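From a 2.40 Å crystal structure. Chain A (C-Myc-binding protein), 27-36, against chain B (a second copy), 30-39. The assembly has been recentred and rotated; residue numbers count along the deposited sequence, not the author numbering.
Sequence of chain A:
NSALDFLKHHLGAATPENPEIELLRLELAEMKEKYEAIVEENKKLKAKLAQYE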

# COMPACT_ATOMS: atom_id res chain seq x y z
N GLU A 27 4.99 -7.11 0.61
CA GLU A 27 4.07 -6.12 0.06
C GLU A 27 3.80 -5.05 1.11
O GLU A 27 3.77 -3.87 0.79
CB GLU A 27 2.75 -6.77 -0.34
CG GLU A 27 2.78 -7.46 -1.69
CD GLU A 27 1.67 -8.50 -1.82
OE1 GLU A 27 0.94 -8.72 -0.84
OE2 GLU A 27 1.54 -9.10 -2.91
N LEU A 28 3.64 -5.45 2.36
CA LEU A 28 3.38 -4.46 3.41
C LEU A 28 4.57 -3.49 3.52
O LEU A 28 4.40 -2.27 3.63
CB LEU A 28 3.15 -5.16 4.75
CG LEU A 28 2.80 -4.28 5.95
CD1 LEU A 28 1.62 -3.38 5.60
CD2 LEU A 28 2.51 -5.16 7.18
N ALA A 29 5.77 -4.04 3.43
CA ALA A 29 6.99 -3.24 3.50
C ALA A 29 7.15 -2.29 2.32
O ALA A 29 7.66 -1.18 2.48
CB ALA A 29 8.20 -4.18 3.59
N GLU A 30 6.71 -2.72 1.14
CA GLU A 30 6.78 -1.90 -0.07
C GLU A 30 5.80 -0.73 0.02
O GLU A 30 6.15 0.41 -0.30
CB GLU A 30 6.44 -2.72 -1.32
CG GLU A 30 7.60 -3.50 -1.90
CD GLU A 30 7.28 -4.01 -3.29
OE1 GLU A 30 6.50 -4.98 -3.41
OE2 GLU A 30 7.81 -3.44 -4.27
N MET A 31 4.57 -1.04 0.41
CA MET A 31 3.54 -0.01 0.54
C MET A 31 3.99 1.03 1.57
O MET A 31 3.74 2.21 1.40
CB MET A 31 2.20 -0.62 1.00
CG MET A 31 1.03 0.37 1.01
SD MET A 31 0.66 1.07 -0.63
CE MET A 31 -0.41 -0.16 -1.27
N LYS A 32 4.67 0.58 2.61
CA LYS A 32 5.14 1.47 3.65
C LYS A 32 6.28 2.35 3.11
O LYS A 32 6.40 3.51 3.47
CB LYS A 32 5.63 0.66 4.85
CG LYS A 32 5.46 1.36 6.19
CD LYS A 32 6.13 2.74 6.22
CE LYS A 32 5.80 3.53 7.51
NZ LYS A 32 6.31 2.87 8.75
N GLU A 33 7.11 1.78 2.24
CA GLU A 33 8.22 2.50 1.65
C GLU A 33 7.65 3.53 0.69
O GLU A 33 8.16 4.64 0.59
CB GLU A 33 9.15 1.55 0.91
CG GLU A 33 10.39 2.20 0.31
CD GLU A 33 11.00 1.38 -0.83
OE1 GLU A 33 10.28 1.14 -1.83
OE2 GLU A 33 12.18 0.96 -0.73
N LYS A 34 6.60 3.16 -0.03
CA LYS A 34 5.97 4.10 -0.96
C LYS A 34 5.30 5.21 -0.16
O LYS A 34 5.17 6.34 -0.62
CB LYS A 34 4.91 3.41 -1.82
CG LYS A 34 5.44 2.54 -2.95
CD LYS A 34 4.31 1.77 -3.63
CE LYS A 34 3.24 2.71 -4.18
NZ LYS A 34 2.07 1.96 -4.74
N TYR A 35 4.89 4.90 1.05
CA TYR A 35 4.23 5.89 1.87
C TYR A 35 5.19 6.84 2.53
O TYR A 35 4.88 8.01 2.69
CB TYR A 35 3.37 5.20 2.92
CG TYR A 35 2.86 6.13 3.98
CD1 TYR A 35 3.61 6.36 5.14
CD2 TYR A 35 1.63 6.77 3.85
CE1 TYR A 35 3.15 7.20 6.13
CE2 TYR A 35 1.16 7.61 4.84
CZ TYR A 35 1.92 7.82 5.98
OH TYR A 35 1.44 8.63 6.99
N GLU A 36 6.36 6.34 2.92
CA GLU A 36 7.37 7.18 3.56
C GLU A 36 8.01 8.14 2.55
O GLU A 36 8.65 9.12 2.92
CB GLU A 36 8.47 6.32 4.19
CG GLU A 36 8.10 5.67 5.52
CD GLU A 36 7.71 6.69 6.57
OE1 GLU A 36 8.42 7.72 6.70
OE2 GLU A 36 6.70 6.46 7.28
N GLU B 30 -4.89 -1.27 5.60
CA GLU B 30 -4.74 -0.09 6.43
C GLU B 30 -3.65 0.85 5.87
O GLU B 30 -3.86 2.07 5.70
CB GLU B 30 -4.38 -0.56 7.84
CG GLU B 30 -4.68 0.41 8.95
CD GLU B 30 -3.90 1.67 8.79
OE1 GLU B 30 -2.66 1.55 8.69
OE2 GLU B 30 -4.52 2.76 8.74
N MET B 31 -2.48 0.29 5.58
CA MET B 31 -1.36 1.06 5.05
C MET B 31 -1.74 1.69 3.72
O MET B 31 -1.39 2.83 3.45
CB MET B 31 -0.14 0.14 4.88
CG MET B 31 1.16 0.85 4.43
SD MET B 31 1.70 2.23 5.50
CE MET B 31 1.24 1.67 7.09
N LYS B 32 -2.47 0.95 2.88
CA LYS B 32 -2.90 1.47 1.60
C LYS B 32 -3.87 2.64 1.79
O LYS B 32 -3.89 3.58 1.00
CB LYS B 32 -3.57 0.37 0.79
CG LYS B 32 -3.85 0.76 -0.65
CD LYS B 32 -4.46 -0.39 -1.43
CE LYS B 32 -4.67 0.02 -2.89
NZ LYS B 32 -5.53 1.23 -2.99
N GLU B 33 -4.67 2.58 2.84
CA GLU B 33 -5.60 3.66 3.13
C GLU B 33 -4.80 4.91 3.41
O GLU B 33 -5.05 5.95 2.83
CB GLU B 33 -6.45 3.34 4.36
CG GLU B 33 -7.61 2.40 4.11
CD GLU B 33 -8.90 3.14 3.79
OE1 GLU B 33 -8.90 3.93 2.81
OE2 GLU B 33 -9.91 2.94 4.50
N LYS B 34 -3.82 4.81 4.31
CA LYS B 34 -3.00 5.96 4.68
C LYS B 34 -2.23 6.53 3.51
O LYS B 34 -2.12 7.75 3.36
CB LYS B 34 -2.01 5.60 5.80
CG LYS B 34 -2.63 5.58 7.20
CD LYS B 34 -1.58 5.72 8.31
CE LYS B 34 -0.54 4.61 8.27
NZ LYS B 34 0.68 4.91 9.10
N TYR B 35 -1.69 5.65 2.68
CA TYR B 35 -0.93 6.07 1.52
C TYR B 35 -1.77 6.89 0.55
O TYR B 35 -1.36 7.96 0.10
CB TYR B 35 -0.38 4.84 0.81
CG TYR B 35 0.15 5.14 -0.56
CD1 TYR B 35 1.45 5.62 -0.74
CD2 TYR B 35 -0.65 4.94 -1.69
CE1 TYR B 35 1.94 5.89 -2.01
CE2 TYR B 35 -0.18 5.21 -2.96
CZ TYR B 35 1.12 5.68 -3.12
OH TYR B 35 1.58 5.94 -4.39
N GLU B 36 -2.95 6.39 0.21
CA GLU B 36 -3.83 7.10 -0.71
C GLU B 36 -4.27 8.48 -0.16
O GLU B 36 -4.52 9.40 -0.92
CB GLU B 36 -5.07 6.24 -1.02
CG GLU B 36 -4.77 4.91 -1.73
CD GLU B 36 -4.30 5.08 -3.18
OE1 GLU B 36 -4.03 4.05 -3.85
OE2 GLU B 36 -4.19 6.23 -3.65
N ALA B 37 -4.35 8.61 1.16
CA ALA B 37 -4.75 9.89 1.75
C ALA B 37 -3.67 10.92 1.46
O ALA B 37 -3.95 12.03 1.00
CB ALA B 37 -4.94 9.76 3.25
N ILE B 38 -2.43 10.55 1.75
CA ILE B 38 -1.30 11.42 1.56
C ILE B 38 -1.05 11.72 0.09
O ILE B 38 -0.44 12.73 -0.26
CB ILE B 38 -0.04 10.79 2.19
CG1 ILE B 38 0.81 11.88 2.83
CG2 ILE B 38 0.74 10.02 1.13
CD1 ILE B 38 1.96 11.33 3.66
N VAL B 39 -1.52 10.85 -0.79
CA VAL B 39 -1.34 11.10 -2.21
C VAL B 39 -2.27 12.25 -2.55
O VAL B 39 -1.96 13.06 -3.42
CB VAL B 39 -1.70 9.86 -3.05
CG1 VAL B 39 -1.73 10.21 -4.55
CG2 VAL B 39 -0.68 8.77 -2.79

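Two copies of the same helix run side by side in parallel, their axes 9.5 Å apart at closest approach and inclined by 21°. The register is close to in step: the CA atoms of Tyr A35 and Tyr B35 are 5.2 Å apart. Met A31 and Met B31 both point toward the partner helix, and CG of Met A31 lies 3.5 Å from CG of Met B31. Both adopt t at chi1 and p at chi2 and chi3, a fold that suits methionine, whose unbranched, flexible thioether can bend to fit the space available. It also brings each sulfur to the opposing tyrosine: Met A31 SD is 4.5 Å from the centroid of the Tyr B35 ring, and Met B31 SD 4.8 Å from that of Tyr A35, both obliquely.

The tyrosines leave their helices sideways with chi1 t, and each flat, largely apolar ring slips alongside the partner helix, its C-H edge meeting a carbonyl: CE2 of Tyr A35 is 3.6 Å from Lys B34 O, and CE1 of Tyr B35 is 3.5 Å from Lys A34 O. Tyr A35 fills a hole formed by Met B31, Lys B34, Tyr B35 and Ile B38. Leu A28 helps enclose Met B31: its branched apolar end reaches in from a sideways CA-to-CB bond, CD1 4.0 Å from Met B31 CB.

Lysine suits the margin because its methylenes can pack while its charged end meets an acid: Lys B32 offers CG to Met A31 CE at 3.6 Å, while its NZ forms a salt bridge with Glu B36 OE1 at 3.3 Å.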